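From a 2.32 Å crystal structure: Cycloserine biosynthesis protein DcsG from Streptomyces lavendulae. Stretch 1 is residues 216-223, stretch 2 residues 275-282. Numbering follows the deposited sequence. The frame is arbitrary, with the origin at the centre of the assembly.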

ATOM      1  N   THR A 216     -10.439   8.109   5.929  1.00 22.99           N
ATOM      2  CA  THR A 216     -10.286   8.819   7.192  1.00 22.92           C
ATOM      3  C   THR A 216     -10.743   7.916   8.346  1.00 22.64           C
ATOM      4  O   THR A 216     -11.371   6.885   8.117  1.00 22.35           O
ATOM      5  N   LEU A 217     -10.437   8.306   9.578  1.00 22.55           N
ATOM      6  CA  LEU A 217     -10.803   7.506  10.753  1.00 22.72           C
ATOM      7  C   LEU A 217     -12.250   7.030  10.823  1.00 21.32           C
ATOM      8  O   LEU A 217     -12.512   5.916  11.267  1.00 20.53           O
ATOM      9  N   ASP A 218     -13.192   7.861  10.394  1.00 20.06           N
ATOM     10  CA  ASP A 218     -14.588   7.454  10.440  1.00 20.73           C
ATOM     11  C   ASP A 218     -14.884   6.317   9.458  1.00 19.92           C
ATOM     12  O   ASP A 218     -15.921   5.657   9.543  1.00 19.72           O
ATOM     13  N   PHE A 219     -13.961   6.075   8.536  1.00 19.30           N
ATOM     14  CA  PHE A 219     -14.143   4.998   7.572  1.00 20.22           C
ATOM     15  C   PHE A 219     -13.503   3.706   8.066  1.00 21.08           C
ATOM     16  O   PHE A 219     -13.524   2.695   7.363  1.00 21.45           O
ATOM     17  N   ARG A 220     -12.941   3.736   9.273  1.00 21.67           N
ATOM     18  CA  ARG A 220     -12.284   2.550   9.825  1.00 22.87           C
ATOM     19  C   ARG A 220     -12.836   2.080  11.164  1.00 23.30           C
ATOM     20  O   ARG A 220     -13.384   2.864  11.933  1.00 24.50           O
ATOM     21  N   GLN A 221     -12.675   0.790  11.433  1.00 23.05           N
ATOM     22  CA  GLN A 221     -13.108   0.200  12.688  1.00 24.07           C
ATOM     23  C   GLN A 221     -12.470  -1.164  12.900  1.00 22.91           C
ATOM     24  O   GLN A 221     -12.343  -1.953  11.960  1.00 21.63           O
ATOM     25  N   ALA A 222     -12.048  -1.418  14.138  1.00 20.72           N
ATOM     26  CA  ALA A 222     -11.408  -2.677  14.512  1.00 20.25           C
ATOM     27  C   ALA A 222     -12.172  -3.889  13.981  1.00 20.42           C
ATOM     28  O   ALA A 222     -13.394  -3.953  14.060  1.00 20.18           O
ATOM     29  N   ARG A 223     -11.435  -4.848  13.440  1.00 22.26           N
ATOM     30  CA  ARG A 223     -12.036  -6.052  12.891  1.00 24.63           C
ATOM     31  C   ARG A 223     -11.160  -7.252  13.217  1.00 24.50           C
ATOM     32  O   ARG A 223      -9.946  -7.135  13.358  1.00 24.91           O
ATOM     33  N   PRO A 275       3.282   1.691   4.954  1.00 15.88           N
ATOM     34  CA  PRO A 275       1.864   1.442   5.213  1.00 15.10           C
ATOM     35  C   PRO A 275       1.249   2.104   6.426  1.00 16.84           C
ATOM     36  O   PRO A 275       1.907   2.331   7.449  1.00 17.35           O
ATOM     37  N   SER A 276      -0.029   2.419   6.299  1.00 15.83           N
ATOM     38  CA  SER A 276      -0.768   2.922   7.432  1.00 16.06           C
ATOM     39  C   SER A 276      -0.979   1.554   8.080  1.00 14.45           C
ATOM     40  O   SER A 276      -1.385   0.599   7.404  1.00 13.66           O
ATOM     41  N   LEU A 277      -0.683   1.439   9.365  1.00 16.16           N
ATOM     42  CA  LEU A 277      -0.811   0.153  10.048  1.00 14.88           C
ATOM     43  C   LEU A 277      -2.022  -0.009  10.967  1.00 14.40           C
ATOM     44  O   LEU A 277      -2.320  -1.122  11.392  1.00 17.84           O
ATOM     45  N   ASN A 278      -2.713   1.088  11.270  1.00 14.00           N
ATOM     46  CA  ASN A 278      -3.888   1.064  12.147  1.00 13.48           C
ATOM     47  C   ASN A 278      -3.524   0.630  13.565  1.00 15.59           C
ATOM     48  O   ASN A 278      -4.279  -0.095  14.222  1.00 14.63           O
ATOM     49  N   LEU A 279      -2.368   1.084  14.037  1.00 17.08           N
ATOM     50  CA  LEU A 279      -1.891   0.740  15.372  1.00 17.15           C
ATOM     51  C   LEU A 279      -2.883   1.072  16.480  1.00 18.56           C
ATOM     52  O   LEU A 279      -3.015   0.318  17.444  1.00 21.01           O
ATOM     53  N   THR A 280      -3.584   2.192  16.341  1.00 19.39           N
ATOM     54  CA  THR A 280      -4.535   2.625  17.356  1.00 19.83           C
ATOM     55  C   THR A 280      -5.827   1.813  17.413  1.00 21.03           C
ATOM     56  O   THR A 280      -6.701   2.085  18.242  1.00 21.94           O
ATOM     57  N   PHE A 281      -5.950   0.817  16.540  1.00 20.40           N
ATOM     58  CA  PHE A 281      -7.136  -0.043  16.534  1.00 21.67           C
ATOM     59  C   PHE A 281      -6.848  -1.393  17.185  1.00 21.13           C
ATOM     60  O   PHE A 281      -7.716  -2.259  17.227  1.00 22.43           O
ATOM     61  N   SER A 282      -5.625  -1.571  17.672  1.00 21.54           N
ATOM     62  CA  SER A 282      -5.221  -2.817  18.321  1.00 22.87           C
ATOM     63  C   SER A 282      -4.672  -2.446  19.687  1.00 24.20           C
ATOM     64  O   SER A 282      -4.204  -1.328  19.867  1.00 25.14           O
TER

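Two side chains, Arg220 and Phe281, carry most of this contact, and each points its CA-to-CB bond toward the opposing stretch. Arg220 opens with chi1 at -40° (m), then runs t, t through chi2 and chi3. This extended chain carries the guanidinium across the gap, where Arg220 NH1 donates two hydrogen bonds: to Asn278 OD1 at 2.8 Å and to Ser276 OG at 3.0 Å. Both acceptors lie near the guanidinium plane, where its N-H bonds point; NE and NH2 are hydrogen-bonded elsewhere in the structure. Ser276 and Asn278 also point CA-to-CB toward the opposing stretch. In Ser276, chi1 155° (t) places OG to accept from Arg220; in Asn278, chi1 m and chi2 -52° bring OD1 there from a left-handed backbone, phi/psi 64/39, which asparagine tolerates well.

Phe281, chi1 -77° (m) and chi2 83°, packs its ring against the strand that begins at Arg220. Phe281 CZ lies 3.5 Å from Arg220 CB, CE2 of the same ring 3.4 Å from Gln221 CA, and CD2 3.2 Å from Ala222 N, so much of the packing is against backbone. Gln221 turns its own CB away, while the small Ala222 points sideways, its CB 4.2 Å from Phe281 CD2. Leu217 (m,t) also starts sideways, but its branched apolar end comes nearer, bringing CD2 to 4.1 Å from Phe281 CE1, a nonpolar neighbour at the ring edge. The apolar ring contacts thus sit beside the arginine's hydrogen bonds.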

ATOM      1  CB  THR A 216     -11.108  10.115   7.182  1.00 23.06           C
ATOM      2  OG1 THR A 216     -12.384   9.863   6.579  1.00 23.90           O
ATOM      3  CG2 THR A 216     -10.383  11.196   6.396  1.00 20.26           C
ATOM      4  CB  LEU A 217     -10.459   8.263  12.043  1.00 23.40           C
ATOM      5  CG  LEU A 217      -8.955   8.341  12.297  1.00 24.53           C
ATOM      6  CD1 LEU A 217      -8.668   9.129  13.567  1.00 24.35           C
ATOM      7  CD2 LEU A 217      -8.407   6.925  12.400  1.00 24.24           C
ATOM      8  CB  ASP A 218     -15.496   8.659  10.183  1.00 20.85           C
ATOM      9  CG  ASP A 218     -15.135   9.409   8.923  1.00 20.80           C
ATOM     10  OD1 ASP A 218     -13.932   9.639   8.681  1.00 20.74           O
ATOM     11  OD2 ASP A 218     -16.063   9.781   8.180  1.00 20.77           O
ATOM     12  CB  PHE A 219     -13.532   5.364   6.214  1.00 19.79           C
ATOM     13  CG  PHE A 219     -14.378   6.294   5.390  1.00 18.52           C
ATOM     14  CD1 PHE A 219     -14.090   7.650   5.330  1.00 19.48           C
ATOM     15  CD2 PHE A 219     -15.454   5.809   4.660  1.00 20.48           C
ATOM     16  CE1 PHE A 219     -14.863   8.510   4.549  1.00 20.27           C
ATOM     17  CE2 PHE A 219     -16.233   6.662   3.879  1.00 21.37           C
ATOM     18  CZ  PHE A 219     -15.935   8.015   3.822  1.00 18.83           C
ATOM     19  CB  ARG A 220     -10.791   2.813   9.998  1.00 21.94           C
ATOM     20  CG  ARG A 220     -10.169   3.586   8.862  1.00 21.88           C
ATOM     21  CD  ARG A 220      -8.676   3.710   9.047  1.00 21.40           C
ATOM     22  NE  ARG A 220      -8.113   4.608   8.054  1.00 23.10           N
ATOM     23  CZ  ARG A 220      -6.865   4.548   7.613  1.00 23.18           C
ATOM     24  NH1 ARG A 220      -6.043   3.619   8.077  1.00 22.96           N
ATOM     25  NH2 ARG A 220      -6.438   5.426   6.717  1.00 21.84           N
ATOM     26  CB  GLN A 221     -14.635   0.098  12.755  1.00 27.93           C
ATOM     27  CG  GLN A 221     -15.303  -0.551  11.583  1.00 33.44           C
ATOM     28  CD  GLN A 221     -16.806  -0.611  11.763  1.00 39.74           C
ATOM     29  OE1 GLN A 221     -17.457   0.412  11.993  1.00 43.85           O
ATOM     30  NE2 GLN A 221     -17.371  -1.813  11.663  1.00 41.93           N
ATOM     31  CB  ALA A 222     -11.280  -2.767  16.032  1.00 16.50           C
ATOM     32  CB  ARG A 223     -12.157  -5.926  11.374  1.00 25.56           C
ATOM     33  CG  ARG A 223     -13.097  -6.919  10.722  1.00 31.02           C
ATOM     34  CD  ARG A 223     -14.532  -6.413  10.782  1.00 35.23           C
ATOM     35  NE  ARG A 223     -15.237  -6.659   9.526  1.00 40.02           N
ATOM     36  CZ  ARG A 223     -16.399  -6.100   9.199  1.00 42.42           C
ATOM     37  NH1 ARG A 223     -16.994  -5.257  10.039  1.00 44.23           N
ATOM     38  NH2 ARG A 223     -16.964  -6.374   8.030  1.00 41.45           N
ATOM     39  CB  PRO A 275       1.825  -0.058   5.384  1.00 15.16           C
ATOM     40  CG  PRO A 275       3.089  -0.287   6.184  1.00 11.50           C
ATOM     41  CD  PRO A 275       4.092   0.540   5.404  1.00 15.40           C
ATOM     42  CB  SER A 276      -2.101   3.512   6.991  1.00 16.15           C
ATOM     43  OG  SER A 276      -3.048   3.482   8.048  1.00 19.38           O
ATOM     44  CB  LEU A 277       0.480  -0.121  10.823  1.00 12.26           C
ATOM     45  CG  LEU A 277       1.714  -0.257   9.925  1.00 14.69           C
ATOM     46  CD1 LEU A 277       2.986  -0.066  10.735  1.00 15.40           C
ATOM     47  CD2 LEU A 277       1.705  -1.627   9.262  1.00 12.94           C
ATOM     48  CB  ASN A 278      -4.967   0.124  11.587  1.00 13.33           C
ATOM     49  CG  ASN A 278      -5.476   0.565  10.230  1.00 12.37           C
ATOM     50  OD1 ASN A 278      -5.866   1.712  10.051  1.00  9.77           O
ATOM     51  ND2 ASN A 278      -5.477  -0.347   9.269  1.00 10.59           N
ATOM     52  CB  LEU A 279      -0.568   1.459  15.657  1.00 15.36           C
ATOM     53  CG  LEU A 279       0.597   1.169  14.706  1.00 14.82           C
ATOM     54  CD1 LEU A 279       1.837   1.936  15.162  1.00 11.37           C
ATOM     55  CD2 LEU A 279       0.870  -0.330  14.667  1.00 11.55           C
ATOM     56  CB  THR A 280      -4.867   4.132  17.190  1.00 19.98           C
ATOM     57  OG1 THR A 280      -5.534   4.351  15.942  1.00 21.45           O
ATOM     58  CG2 THR A 280      -3.581   4.956  17.206  1.00 18.43           C
ATOM     59  CB  PHE A 281      -7.638  -0.298  15.110  1.00 19.48           C
ATOM     60  CG  PHE A 281      -8.393   0.848  14.515  1.00 19.00           C
ATOM     61  CD1 PHE A 281      -7.721   1.913  13.927  1.00 18.10           C
ATOM     62  CD2 PHE A 281      -9.784   0.849  14.517  1.00 16.73           C
ATOM     63  CE1 PHE A 281      -8.422   2.958  13.345  1.00 18.14           C
ATOM     64  CE2 PHE A 281     -10.494   1.890  13.939  1.00 15.50           C
ATOM     65  CZ  PHE A 281      -9.813   2.946  13.351  1.00 18.12           C
ATOM     66  CB  SER A 282      -4.119  -3.493  17.510  1.00 21.62           C
ATOM     67  OG  SER A 282      -2.934  -2.715  17.545  1.00 18.99           O
TER